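Local atomic coordinates of adhesin (Streptococcus sanguinis SK1 = NCTC 7863, PDB entry 6VT2), a protein that binds sialoglycans through tandem Siglec-like modules and so probably attaches the streptococcus to host surfaces. Residues T223-F228 against P276-I281; G233-V238 against P263-P268; L254-T259 against G283-S288; Y297-R302 against K314-V319. All coordinates share one frame; numbering follows the deposited sequence.

Contact 1: residues T223-F228 against P276-I281; sequences TAELHF and PLVTTI
Chi2 of L226 (67°) sets CD1 against I281, whose own CD1 is carried out beyond CG1 (chi2 177°): the two CD1 methyls lie 3.8 Å apart where the side chains cross obliquely. On the same face the F228 ring reaches across to T279, its CE1 3.5 Å from OG1, a hydroxyl that is hydrogen-bonded to T262. The strands run antiparallel and are zipped by six backbone hydrogen bonds, a mutual pair each at A224/I281, L226/T279 and F228/L277; A224 N to I281 O measures 2.7 Å. The opposite face is more polar. E225 and T280 lie side by side and share a water that sits 2.6 Å from E225 OE1, to which it donates, and 2.6 Å from T280 OG1. H227 lies alongside both P276 and V278: P276 CG comes to the edge of the imidazole near its plane, 3.7 Å from CD2, while ND1 is held by D209. These two strands form the middle of a four-stranded antiparallel sheet, with strand 206-207 beyond H227 and strand 259-261 beyond T280. The face bearing L226, F228, L277 and I281 forms one side of the beta sandwich core, packing on F316 of strand 314-321 and on I235 and V238 of strand 235-239, while F228 also stacks with F207.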
loop_
_atom_site.group_PDB
_atom_site.type_symbol
_atom_site.label_atom_id
_atom_site.label_comp_id
_atom_site.label_asym_id
_atom_site.label_seq_id
_atom_site.Cartn_x
_atom_site.Cartn_y
_atom_site.Cartn_z
ATOM N N THR A 223 27.386 3.462 1.929
ATOM C CA THR A 223 26.314 2.618 1.486
ATOM C C THR A 223 25.916 2.993 0.079
ATOM O O THR A 223 26.126 4.112 -0.382
ATOM C CB THR A 223 25.125 2.726 2.382
ATOM O OG1 THR A 223 24.617 4.057 2.391
ATOM C CG2 THR A 223 25.443 2.302 3.776
ATOM N N ALA A 224 25.436 2.004 -0.641
ATOM C CA ALA A 224 24.811 2.190 -1.953
ATOM C C ALA A 224 23.407 1.607 -1.829
ATOM O O ALA A 224 23.273 0.465 -1.425
ATOM C CB ALA A 224 25.605 1.508 -3.066
ATOM N N GLU A 225 22.379 2.335 -2.256
ATOM C CA GLU A 225 21.015 1.785 -2.280
ATOM C C GLU A 225 20.668 1.575 -3.749
ATOM O O GLU A 225 20.750 2.499 -4.481
ATOM C CB GLU A 225 19.986 2.703 -1.658
ATOM C CG GLU A 225 20.150 2.747 -0.167
ATOM C CD GLU A 225 19.076 3.562 0.480
ATOM O OE1 GLU A 225 18.608 3.184 1.543
ATOM O OE2 GLU A 225 18.722 4.561 -0.100
ATOM N N LEU A 226 20.272 0.375 -4.099
ATOM C CA LEU A 226 19.977 0.004 -5.481
ATOM C C LEU A 226 18.479 -0.278 -5.530
ATOM O O LEU A 226 18.036 -0.959 -4.677
ATOM C CB LEU A 226 20.735 -1.257 -5.839
ATOM C CG LEU A 226 22.154 -1.020 -6.305
ATOM C CD1 LEU A 226 23.006 -0.491 -5.168
ATOM C CD2 LEU A 226 22.721 -2.303 -6.836
ATOM N N HIS A 227 17.819 0.133 -6.608
ATOM C CA HIS A 227 16.313 -0.029 -6.489
ATOM C C HIS A 227 15.888 -0.818 -7.732
ATOM O O HIS A 227 16.425 -0.586 -8.752
ATOM C CB HIS A 227 15.653 1.356 -6.454
ATOM C CG HIS A 227 16.058 2.254 -5.334
ATOM N ND1 HIS A 227 17.274 2.840 -5.260
ATOM C CD2 HIS A 227 15.408 2.732 -4.288
ATOM C CE1 HIS A 227 17.359 3.591 -4.204
ATOM N NE2 HIS A 227 16.233 3.528 -3.589
ATOM N N PHE A 228 14.916 -1.693 -7.574
ATOM C CA PHE A 228 14.384 -2.561 -8.621
ATOM C C PHE A 228 12.868 -2.530 -8.553
ATOM O O PHE A 228 12.299 -2.429 -7.477
ATOM C CB PHE A 228 14.831 -3.980 -8.444
ATOM C CG PHE A 228 16.329 -4.165 -8.323
ATOM C CD1 PHE A 228 16.971 -4.003 -7.115
ATOM C CD2 PHE A 228 17.075 -4.528 -9.419
ATOM C CE1 PHE A 228 18.346 -4.221 -6.997
ATOM C CE2 PHE A 228 18.423 -4.680 -9.318
ATOM C CZ PHE A 228 19.071 -4.533 -8.139
ATOM N N PRO A 276 9.928 0.591 -4.672
ATOM C CA PRO A 276 10.783 -0.430 -5.260
ATOM C C PRO A 276 11.446 -1.314 -4.220
ATOM O O PRO A 276 11.560 -0.990 -3.028
ATOM C CB PRO A 276 11.835 0.374 -6.002
ATOM C CG PRO A 276 11.927 1.673 -5.189
ATOM C CD PRO A 276 10.513 1.935 -4.779
ATOM N N LEU A 277 11.906 -2.451 -4.711
ATOM C CA LEU A 277 12.770 -3.292 -3.919
ATOM C C LEU A 277 14.134 -2.629 -3.788
ATOM O O LEU A 277 14.714 -2.175 -4.779
ATOM C CB LEU A 277 12.919 -4.616 -4.606
ATOM C CG LEU A 277 13.727 -5.688 -3.900
ATOM C CD1 LEU A 277 13.049 -6.093 -2.631
ATOM C CD2 LEU A 277 13.954 -6.861 -4.803
ATOM N N VAL A 278 14.702 -2.678 -2.600
ATOM C CA VAL A 278 15.931 -1.933 -2.332
ATOM C C VAL A 278 16.957 -2.935 -1.858
ATOM O O VAL A 278 16.726 -3.644 -0.874
ATOM C CB VAL A 278 15.734 -0.846 -1.272
ATOM C CG1 VAL A 278 17.057 -0.100 -0.968
ATOM C CG2 VAL A 278 14.695 0.187 -1.710
ATOM N N THR A 279 18.101 -2.964 -2.530
ATOM C CA THR A 279 19.284 -3.711 -2.110
ATOM C C THR A 279 20.259 -2.652 -1.576
ATOM O O THR A 279 20.519 -1.653 -2.258
ATOM C CB THR A 279 19.946 -4.477 -3.245
ATOM O OG1 THR A 279 19.046 -5.478 -3.794
ATOM C CG2 THR A 279 21.203 -5.154 -2.741
ATOM N N THR A 280 20.745 -2.832 -0.360
ATOM C CA THR A 280 21.737 -1.928 0.223
ATOM C C THR A 280 23.065 -2.638 0.258
ATOM O O THR A 280 23.155 -3.785 0.697
ATOM C CB THR A 280 21.339 -1.514 1.608
ATOM O OG1 THR A 280 20.110 -0.771 1.524
ATOM C CG2 THR A 280 22.355 -0.573 2.219
ATOM N N ILE A 281 24.052 -1.991 -0.308
ATOM C CA ILE A 281 25.429 -2.425 -0.308
ATOM C C ILE A 281 26.146 -1.543 0.684
ATOM O O ILE A 281 26.136 -0.329 0.534
ATOM C CB ILE A 281 26.045 -2.301 -1.701
ATOM C CG1 ILE A 281 25.257 -3.106 -2.753
ATOM C CG2 ILE A 281 27.465 -2.757 -1.652
ATOM C CD1 ILE A 281 25.759 -2.971 -4.148
HETATM O O HOH W 1 19.353 1.217 3.091
#

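Contact 2: residues G233-V238 against P263-P268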
loop_
_atom_site.group_PDB
_atom_site.type_symbol
_atom_site.label_atom_id
_atom_site.label_comp_id
_atom_site.label_asym_id
_atom_site.label_seq_id
_atom_site.Cartn_x
_atom_site.Cartn_y
_atom_site.Cartn_z
ATOM N N GLY A 233 4.887 -6.045 -9.723
ATOM C CA GLY A 233 5.060 -5.576 -8.385
ATOM C C GLY A 233 5.834 -6.517 -7.506
ATOM O O GLY A 233 5.955 -6.228 -6.299
ATOM N N LYS A 234 6.385 -7.609 -8.068
ATOM C CA LYS A 234 7.063 -8.618 -7.277
ATOM C C LYS A 234 8.359 -9.041 -7.950
ATOM O O LYS A 234 8.371 -9.397 -9.135
ATOM C CB LYS A 234 6.152 -9.822 -7.063
ATOM C CG LYS A 234 6.804 -11.021 -6.492
ATOM C CD LYS A 234 7.388 -10.754 -5.090
ATOM C CE LYS A 234 7.917 -12.041 -4.499
ATOM N NZ LYS A 234 8.788 -11.809 -3.334
ATOM N N ILE A 235 9.442 -8.985 -7.193
ATOM C CA ILE A 235 10.710 -9.587 -7.575
ATOM C C ILE A 235 11.032 -10.686 -6.593
ATOM O O ILE A 235 10.869 -10.526 -5.373
ATOM C CB ILE A 235 11.812 -8.507 -7.630
ATOM C CG1 ILE A 235 11.496 -7.586 -8.817
ATOM C CG2 ILE A 235 13.169 -9.100 -7.643
ATOM C CD1 ILE A 235 12.422 -6.366 -8.828
ATOM N N THR A 236 11.492 -11.801 -7.147
ATOM C CA THR A 236 11.838 -12.973 -6.370
ATOM C C THR A 236 13.328 -13.136 -6.187
ATOM O O THR A 236 13.732 -13.820 -5.247
ATOM C CB THR A 236 11.296 -14.253 -7.003
ATOM O OG1 THR A 236 11.865 -14.485 -8.299
ATOM C CG2 THR A 236 9.781 -14.125 -7.115
ATOM N N ASN A 237 14.169 -12.540 -7.037
ATOM C CA ASN A 237 15.594 -12.761 -6.895
ATOM C C ASN A 237 16.320 -11.583 -7.483
ATOM O O ASN A 237 15.923 -11.114 -8.548
ATOM C CB ASN A 237 16.025 -14.032 -7.606
ATOM C CG ASN A 237 17.510 -14.231 -7.570
ATOM O OD1 ASN A 237 18.226 -13.830 -8.490
ATOM N ND2 ASN A 237 17.990 -14.827 -6.499
ATOM N N VAL A 238 17.414 -11.173 -6.821
ATOM C CA VAL A 238 18.393 -10.219 -7.331
ATOM C C VAL A 238 19.730 -10.924 -7.333
ATOM O O VAL A 238 20.141 -11.498 -6.310
ATOM C CB VAL A 238 18.417 -8.942 -6.488
ATOM C CG1 VAL A 238 19.546 -8.038 -6.931
ATOM C CG2 VAL A 238 17.084 -8.279 -6.524
ATOM N N PRO A 263 16.198 -6.742 2.222
ATOM C CA PRO A 263 15.380 -7.370 3.281
ATOM C C PRO A 263 13.966 -7.727 2.842
ATOM O O PRO A 263 13.351 -8.604 3.467
ATOM C CB PRO A 263 15.363 -6.312 4.390
ATOM C CG PRO A 263 15.705 -5.022 3.678
ATOM C CD PRO A 263 16.612 -5.359 2.551
ATOM N N ASN A 264 13.434 -7.100 1.798
ATOM C CA ASN A 264 12.059 -7.395 1.381
ATOM C C ASN A 264 11.955 -8.392 0.221
ATOM O O ASN A 264 10.877 -8.543 -0.381
ATOM C CB ASN A 264 11.358 -6.094 1.012
ATOM C CG ASN A 264 11.124 -5.202 2.210
ATOM O OD1 ASN A 264 11.473 -5.561 3.328
ATOM N ND2 ASN A 264 10.552 -4.036 1.976
ATOM N N ILE A 265 13.028 -9.107 -0.070
ATOM C CA ILE A 265 13.080 -9.962 -1.247
ATOM C C ILE A 265 11.992 -11.022 -1.267
ATOM O O ILE A 265 11.496 -11.368 -2.344
ATOM C CB ILE A 265 14.488 -10.580 -1.349
ATOM C CG1 ILE A 265 14.622 -11.340 -2.642
ATOM C CG2 ILE A 265 14.795 -11.494 -0.176
ATOM C CD1 ILE A 265 14.541 -10.513 -3.869
ATOM N N ASN A 266 11.567 -11.504 -0.110
ATOM C CA ASN A 266 10.588 -12.602 -0.028
ATOM C C ASN A 266 9.189 -12.071 0.256
ATOM O O ASN A 266 8.321 -12.874 0.401
ATOM C CB ASN A 266 11.012 -13.609 1.038
ATOM C CG ASN A 266 12.342 -14.261 0.736
ATOM O OD1 ASN A 266 12.714 -14.434 -0.409
ATOM N ND2 ASN A 266 13.129 -14.520 1.763
ATOM N N ASN A 267 9.012 -10.773 0.342
ATOM C CA ASN A 267 7.701 -10.196 0.654
ATOM C C ASN A 267 6.855 -10.102 -0.600
ATOM O O ASN A 267 7.373 -9.970 -1.663
ATOM C CB ASN A 267 7.783 -8.780 1.198
ATOM C CG ASN A 267 8.471 -8.705 2.532
ATOM O OD1 ASN A 267 8.639 -9.695 3.200
ATOM N ND2 ASN A 267 8.898 -7.514 2.875
ATOM N N PRO A 268 5.536 -10.140 -0.477
ATOM C CA PRO A 268 4.742 -9.876 -1.626
ATOM C C PRO A 268 4.709 -8.374 -1.933
ATOM O O PRO A 268 4.937 -7.589 -1.086
ATOM C CB PRO A 268 3.335 -10.313 -1.214
ATOM C CG PRO A 268 3.349 -10.334 0.289
ATOM C CD PRO A 268 4.786 -10.489 0.732
HETATM O O HOH W 2 12.308 -14.873 -3.261
#
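Charge-assisted hydrogen bonding centres on K234, whose ammonium reaches into the turn formed by the other segment. Its CG is anti to the backbone N, and the chain then bends at chi2 (62°) before extending to NZ. NZ lies 2.9 Å from N267 O and makes a weak bond of the same length to I265 O; a third bond, 3.2 Å, goes back to I235 O in its own segment. The ammonium stands above the carbonyl plane of N267, 46° out of it. I235 O and I265 O are two acceptors brought close together, and the positive charge bound to both presumably offsets their repulsion. Water adds a second polar link, donating to T236 O (2.7 Å) and to N266 OD1. Within 263-268 a type I turn from N264 to N267 is closed by N267 N bonding to N264 O.

Apolar contact rests on I265. Its CD1 lies against the backbone of 236-237, 3.7 Å from T236 O, and reaches the CG2 methyls of I235 and V238, each at 4.3 Å. T236 and N237 both face T304 in a classic beta bulge. The contact thus fastens edge strand 235-239 to the loop between strands 259-261 and 277-283, bridging the two sheets at the sandwich margin, where I235, V238 and I265 all pack on L277.

Contact 3: residues L254-T259 against G283-S288; sequences LGLGFT and GTIPKS
F258 and G283 bring their CA atoms within 4.2 Å, just after the chain leaves helix 244-255 through a Schellman motif in which G257 takes positive phi (97°) and its N bonds back to L254 O. The F258 ring lies flat over the backbone of 283-284: G283 CA sits 3.5 Å from the ring centroid and only 12° off its normal, a CH-pi contact over the centre of one face. With no side chain on G283, the ring can settle directly on the main chain. At the rim CE1 comes 3.4 Å from T284 O. Beyond the ring, I285 CD1, placed by a chi2 of -58°, touches both F258 CZ at 3.6 Å and L256 CD1 at 3.8 Å. The other L256 methyl, CD2, meets P286 CD, the two side chains at about a right angle. L256 and I285 also pack on Y297, a residue of the glycan pocket, and F216 meets the F258 ring.

No direct hydrogen bond joins the segments; water supplies the polar link. One molecule accepts from T284 N at 2.9 Å and donates to L256 O, while another donates to T284 O at 2.8 Å and weakly to L256 O. Cohesion here therefore comes mainly from dispersion and CH-pi contact, while two waters tie L256 O to T284 N and O.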
loop_
_atom_site.group_PDB
_atom_site.type_symbol
_atom_site.label_atom_id
_atom_site.label_comp_id
_atom_site.label_asym_id
_atom_site.label_seq_id
_atom_site.Cartn_x
_atom_site.Cartn_y
_atom_site.Cartn_z
ATOM N N LEU A 254 32.727 -8.647 -1.691
ATOM C CA LEU A 254 32.539 -9.370 -0.441
ATOM C C LEU A 254 33.859 -9.522 0.306
ATOM O O LEU A 254 33.902 -9.460 1.532
ATOM C CB LEU A 254 31.927 -10.750 -0.671
ATOM C CG LEU A 254 30.498 -10.727 -1.153
ATOM C CD1 LEU A 254 30.018 -12.166 -1.325
ATOM C CD2 LEU A 254 29.598 -9.995 -0.239
ATOM N N GLY A 255 34.922 -9.760 -0.414
ATOM C CA GLY A 255 36.224 -9.981 0.178
ATOM C C GLY A 255 36.756 -8.789 0.920
ATOM O O GLY A 255 37.570 -8.927 1.832
ATOM N N LEU A 256 36.318 -7.620 0.528
ATOM C CA LEU A 256 36.680 -6.412 1.229
ATOM C C LEU A 256 35.854 -6.194 2.470
ATOM O O LEU A 256 36.091 -5.210 3.170
ATOM C CB LEU A 256 36.469 -5.196 0.331
ATOM C CG LEU A 256 37.313 -5.093 -0.914
ATOM C CD1 LEU A 256 36.957 -3.789 -1.680
ATOM C CD2 LEU A 256 38.752 -5.126 -0.533
ATOM N N GLY A 257 34.869 -7.030 2.736
ATOM C CA GLY A 257 34.038 -6.907 3.904
ATOM C C GLY A 257 32.725 -6.207 3.673
ATOM O O GLY A 257 32.099 -5.812 4.644
ATOM N N PHE A 258 32.269 -6.083 2.425
ATOM C CA PHE A 258 30.979 -5.480 2.168
ATOM C C PHE A 258 29.861 -6.451 2.425
ATOM O O PHE A 258 30.038 -7.671 2.344
ATOM C CB PHE A 258 30.896 -5.041 0.713
ATOM C CG PHE A 258 31.603 -3.772 0.439
ATOM C CD1 PHE A 258 32.981 -3.647 0.565
ATOM C CD2 PHE A 258 30.876 -2.681 0.033
ATOM C CE1 PHE A 258 33.595 -2.419 0.275
ATOM C CE2 PHE A 258 31.506 -1.476 -0.248
ATOM C CZ PHE A 258 32.869 -1.330 -0.085
ATOM N N THR A 259 28.683 -5.892 2.665
ATOM C CA THR A 259 27.467 -6.671 2.766
ATOM C C THR A 259 26.459 -6.192 1.758
ATOM O O THR A 259 26.479 -5.040 1.344
ATOM C CB THR A 259 26.832 -6.611 4.162
ATOM O OG1 THR A 259 26.425 -5.262 4.450
ATOM C CG2 THR A 259 27.799 -7.114 5.200
ATOM N N GLY A 283 29.839 -0.978 2.936
ATOM C CA GLY A 283 31.186 -1.377 3.231
ATOM C C GLY A 283 32.144 -0.219 3.125
ATOM O O GLY A 283 31.750 0.899 2.818
ATOM N N THR A 284 33.429 -0.539 3.269
ATOM C CA THR A 284 34.507 0.427 3.201
ATOM C C THR A 284 35.522 -0.026 2.172
ATOM O O THR A 284 36.061 -1.122 2.282
ATOM C CB THR A 284 35.170 0.566 4.560
ATOM O OG1 THR A 284 34.202 0.975 5.535
ATOM C CG2 THR A 284 36.271 1.664 4.539
ATOM N N ILE A 285 35.809 0.826 1.218
ATOM C CA ILE A 285 36.974 0.622 0.391
ATOM C C ILE A 285 38.191 1.005 1.214
ATOM O O ILE A 285 38.342 2.181 1.562
ATOM C CB ILE A 285 36.873 1.470 -0.872
ATOM C CG1 ILE A 285 35.679 1.099 -1.726
ATOM C CG2 ILE A 285 38.170 1.340 -1.712
ATOM C CD1 ILE A 285 35.601 -0.332 -2.204
ATOM N N PRO A 286 39.055 0.077 1.575
ATOM C CA PRO A 286 40.232 0.465 2.362
ATOM C C PRO A 286 41.261 1.209 1.545
ATOM O O PRO A 286 41.281 1.138 0.320
ATOM C CB PRO A 286 40.778 -0.870 2.833
ATOM C CG PRO A 286 40.423 -1.818 1.660
ATOM C CD PRO A 286 39.075 -1.354 1.187
ATOM N N LYS A 287 42.108 1.956 2.258
ATOM C CA LYS A 287 43.033 2.818 1.545
ATOM C C LYS A 287 44.042 2.024 0.738
ATOM O O LYS A 287 44.666 2.599 -0.148
ATOM C CB LYS A 287 43.748 3.755 2.512
ATOM C CG LYS A 287 44.740 3.090 3.464
ATOM C CD LYS A 287 45.416 4.065 4.389
ATOM C CE LYS A 287 46.606 3.385 5.064
ATOM N NZ LYS A 287 47.198 4.264 6.109
ATOM N N SER A 288 44.177 0.730 1.017
ATOM C CA SER A 288 45.058 -0.107 0.221
ATOM C C SER A 288 44.624 -0.180 -1.234
ATOM O O SER A 288 45.441 -0.572 -2.080
ATOM C CB SER A 288 45.131 -1.501 0.759
ATOM O OG SER A 288 43.834 -2.044 0.780
HETATM O O HOH W 3 33.794 -3.229 4.180
HETATM O O HOH W 4 37.313 -2.319 4.439
#

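Contact 4: residues Y297-R302 against K314-V319. With SIA (N-acetyl-alpha-neuraminic acid), chain C.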
loop_
_atom_site.group_PDB
_atom_site.type_symbol
_atom_site.label_atom_id
_atom_site.label_comp_id
_atom_site.label_asym_id
_atom_site.label_seq_id
_atom_site.Cartn_x
_atom_site.Cartn_y
_atom_site.Cartn_z
ATOM N N TYR A 297 34.857 -0.720 -9.294
ATOM C CA TYR A 297 34.337 -2.043 -9.538
ATOM C C TYR A 297 33.088 -1.880 -10.375
ATOM O O TYR A 297 32.199 -1.077 -10.052
ATOM C CB TYR A 297 33.976 -2.775 -8.259
ATOM C CG TYR A 297 35.106 -3.116 -7.371
ATOM C CD1 TYR A 297 36.130 -3.936 -7.808
ATOM C CD2 TYR A 297 35.195 -2.605 -6.104
ATOM C CE1 TYR A 297 37.170 -4.290 -7.016
ATOM C CE2 TYR A 297 36.258 -2.959 -5.284
ATOM C CZ TYR A 297 37.233 -3.785 -5.735
ATOM O OH TYR A 297 38.312 -4.123 -4.988
ATOM N N THR A 298 33.030 -2.628 -11.461
ATOM C CA THR A 298 31.901 -2.619 -12.393
ATOM C C THR A 298 31.120 -3.903 -12.218
ATOM O O THR A 298 31.649 -4.992 -12.459
ATOM C CB THR A 298 32.401 -2.486 -13.817
ATOM O OG1 THR A 298 33.259 -1.320 -13.904
ATOM C CG2 THR A 298 31.164 -2.296 -14.773
ATOM N N PHE A 299 29.935 -3.776 -11.655
ATOM C CA PHE A 299 29.075 -4.884 -11.315
ATOM C C PHE A 299 28.058 -5.107 -12.413
ATOM O O PHE A 299 27.706 -4.192 -13.156
ATOM C CB PHE A 299 28.320 -4.605 -10.008
ATOM C CG PHE A 299 29.205 -4.413 -8.831
ATOM C CD1 PHE A 299 29.690 -3.155 -8.516
ATOM C CD2 PHE A 299 29.548 -5.459 -8.031
ATOM C CE1 PHE A 299 30.522 -2.960 -7.465
ATOM C CE2 PHE A 299 30.333 -5.256 -6.918
ATOM C CZ PHE A 299 30.845 -4.003 -6.648
ATOM N N LYS A 300 27.509 -6.313 -12.416
ATOM C CA LYS A 300 26.393 -6.658 -13.275
ATOM C C LYS A 300 25.357 -7.287 -12.365
ATOM O O LYS A 300 25.654 -8.227 -11.613
ATOM C CB LYS A 300 26.853 -7.627 -14.387
ATOM C CG LYS A 300 27.900 -6.985 -15.331
ATOM C CD LYS A 300 27.933 -7.637 -16.691
ATOM C CE LYS A 300 28.467 -9.069 -16.646
ATOM N NZ LYS A 300 28.101 -9.843 -17.882
ATOM N N VAL A 301 24.141 -6.813 -12.466
ATOM C CA VAL A 301 23.049 -7.298 -11.637
ATOM C C VAL A 301 21.900 -7.696 -12.557
ATOM O O VAL A 301 21.641 -7.049 -13.573
ATOM C CB VAL A 301 22.634 -6.252 -10.581
ATOM C CG1 VAL A 301 22.076 -4.999 -11.220
ATOM C CG2 VAL A 301 21.721 -6.885 -9.623
ATOM N N ARG A 302 21.227 -8.742 -12.186
ATOM C CA ARG A 302 19.994 -9.194 -12.812
ATOM C C ARG A 302 18.914 -9.371 -11.742
ATOM O O ARG A 302 19.210 -9.602 -10.562
ATOM C CB ARG A 302 20.186 -10.541 -13.478
ATOM C CG ARG A 302 21.184 -10.595 -14.564
ATOM C CD ARG A 302 21.411 -12.055 -15.017
ATOM N NE ARG A 302 22.408 -12.129 -16.085
ATOM C CZ ARG A 302 22.096 -12.094 -17.383
ATOM N NH1 ARG A 302 20.812 -12.000 -17.763
ATOM N NH2 ARG A 302 23.037 -12.173 -18.274
ATOM N N LYS A 314 22.661 -5.781 -15.896
ATOM C CA LYS A 314 22.650 -4.328 -15.888
ATOM C C LYS A 314 23.829 -3.867 -15.037
ATOM O O LYS A 314 24.068 -4.445 -14.044
ATOM C CB LYS A 314 21.351 -3.840 -15.265
ATOM C CG LYS A 314 20.130 -4.442 -15.927
ATOM C CD LYS A 314 19.869 -3.791 -17.218
ATOM C CE LYS A 314 18.723 -4.407 -17.998
ATOM N NZ LYS A 314 18.776 -3.938 -19.398
ATOM N N ILE A 315 24.487 -2.819 -15.485
ATOM C CA ILE A 315 25.746 -2.335 -14.889
ATOM C C ILE A 315 25.459 -1.292 -13.825
ATOM O O ILE A 315 24.594 -0.575 -13.988
ATOM C CB ILE A 315 26.596 -1.629 -15.955
ATOM C CG1 ILE A 315 27.004 -2.665 -16.987
ATOM C CG2 ILE A 315 27.811 -0.895 -15.405
ATOM C CD1 ILE A 315 27.850 -3.708 -16.439
ATOM N N PHE A 316 26.206 -1.340 -12.752
ATOM C CA PHE A 316 26.390 -0.217 -11.834
ATOM C C PHE A 316 27.829 -0.318 -11.357
ATOM O O PHE A 316 28.496 -1.335 -11.568
ATOM C CB PHE A 316 25.404 -0.191 -10.684
ATOM C CG PHE A 316 25.604 -1.243 -9.710
ATOM C CD1 PHE A 316 25.114 -2.480 -9.914
ATOM C CD2 PHE A 316 26.295 -1.021 -8.551
ATOM C CE1 PHE A 316 25.322 -3.509 -9.022
ATOM C CE2 PHE A 316 26.501 -2.040 -7.648
ATOM C CZ PHE A 316 25.988 -3.279 -7.851
ATOM N N ARG A 317 28.351 0.795 -10.833
ATOM C CA ARG A 317 29.718 0.791 -10.374
ATOM C C ARG A 317 29.837 1.371 -8.987
ATOM O O ARG A 317 29.047 2.191 -8.567
ATOM C CB ARG A 317 30.649 1.625 -11.290
ATOM C CG ARG A 317 30.472 1.266 -12.786
ATOM C CD ARG A 317 31.572 1.817 -13.649
ATOM N NE ARG A 317 31.613 3.251 -13.590
ATOM C CZ ARG A 317 32.527 3.966 -14.248
ATOM N NH1 ARG A 317 33.435 3.355 -15.000
ATOM N NH2 ARG A 317 32.525 5.266 -14.136
ATOM N N ILE A 318 30.834 0.899 -8.300
ATOM C CA ILE A 318 31.399 1.592 -7.156
ATOM C C ILE A 318 32.653 2.261 -7.655
ATOM O O ILE A 318 33.516 1.591 -8.207
ATOM C CB ILE A 318 31.664 0.632 -5.988
ATOM C CG1 ILE A 318 30.330 0.327 -5.362
ATOM C CG2 ILE A 318 32.647 1.270 -4.962
ATOM C CD1 ILE A 318 30.402 -0.793 -4.331
ATOM N N VAL A 319 32.802 3.560 -7.373
ATOM C CA VAL A 319 33.959 4.343 -7.778
ATOM C C VAL A 319 34.601 4.899 -6.522
ATOM O O VAL A 319 33.924 5.477 -5.679
ATOM C CB VAL A 319 33.599 5.453 -8.771
ATOM C CG1 VAL A 319 34.817 6.278 -9.084
ATOM C CG2 VAL A 319 33.033 4.764 -10.038
HETATM C C1 SIA C . 36.041 -3.273 -13.299
HETATM C C2 SIA C . 37.416 -3.974 -13.683
HETATM C C3 SIA C . 38.611 -3.013 -13.777
HETATM C C4 SIA C . 38.936 -2.367 -12.432
HETATM C C5 SIA C . 39.174 -3.434 -11.357
HETATM C C6 SIA C . 38.020 -4.468 -11.350
HETATM C C7 SIA C . 38.315 -5.720 -10.501
HETATM C C8 SIA C . 37.258 -6.809 -10.807
HETATM C C9 SIA C . 37.336 -7.966 -9.818
HETATM C C10 SIA C . 40.364 -2.842 -9.259
HETATM C C11 SIA C . 40.284 -2.100 -7.920
HETATM N N5 SIA C . 39.261 -2.790 -10.045
HETATM O O1A SIA C . 35.312 -3.960 -12.528
HETATM O O1B SIA C . 35.804 -2.156 -13.804
HETATM O O4 SIA C . 40.122 -1.553 -12.489
HETATM O O6 SIA C . 37.758 -4.971 -12.659
HETATM O O7 SIA C . 39.642 -6.171 -10.738
HETATM O O8 SIA C . 35.946 -6.245 -10.843
HETATM O O9 SIA C . 36.559 -9.065 -10.303
HETATM O O10 SIA C . 41.375 -3.445 -9.595
HETATM O O HOH W 5 33.723 0.429 -15.884
#
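F299 slides past F316, their planes almost parallel at 8° but so displaced that the rings barely overlap. Instead, F299 CB sits over the F316 face, 3.6 Å from the centroid. Chi1 of F316 (70°) puts CG between its own backbone N and carbonyl carbon, on the side where the ring meets F299 CB. V301 CB comes to the edge of the same ring, and I318 CD1 meets F299 CE1. The backbones pair in both directions at Y297/I318, F299/F316 and V301/K314. T298 grips the sialic acid carboxylate with its backbone N (to O1A, 2.8 Å) and, from the opposite face of the sheet, its OG1 (to O1B, 2.7 Å). A water donates to OG1 and accepts from R317 NH1; R317 is itself held by a salt bridge to D213. K300 CG packs tightly on I315 CD1, while NZ pairs with D243 and the side chain touches galactose. This is a beta hairpin of an immunoglobulin-like sandwich, and Y297-K300 probably corresponds to the sialoglycan-binding motif of related Siglec-like adhesins.

All four contacts belong to the second Siglec-like module and share one sandwich core. Contacts 1 and 4, with centres about 12 Å apart, pair strands in the two facing sheets; L226 CD2 meets F316 CZ at 3.6 Å between them. Contact 2 closes the margin near a calcium ion, about 7 Å from the I235 side chain: F228 CB touches I235 CD1 at 3.4 Å, and V238 CG1 reaches V301 CG2 at 3.6 Å. Contact 3 lies beside the glycan, the L256 side chain being about 7 Å from the sialic acid. It backs contact 4 through L256 CD1 and Y297 OH, 3.6 Å apart, whereas contact 4 binds the sialic acid directly, through T298, with S248, T249, G294 and K296 supplying further hydrogen bonds.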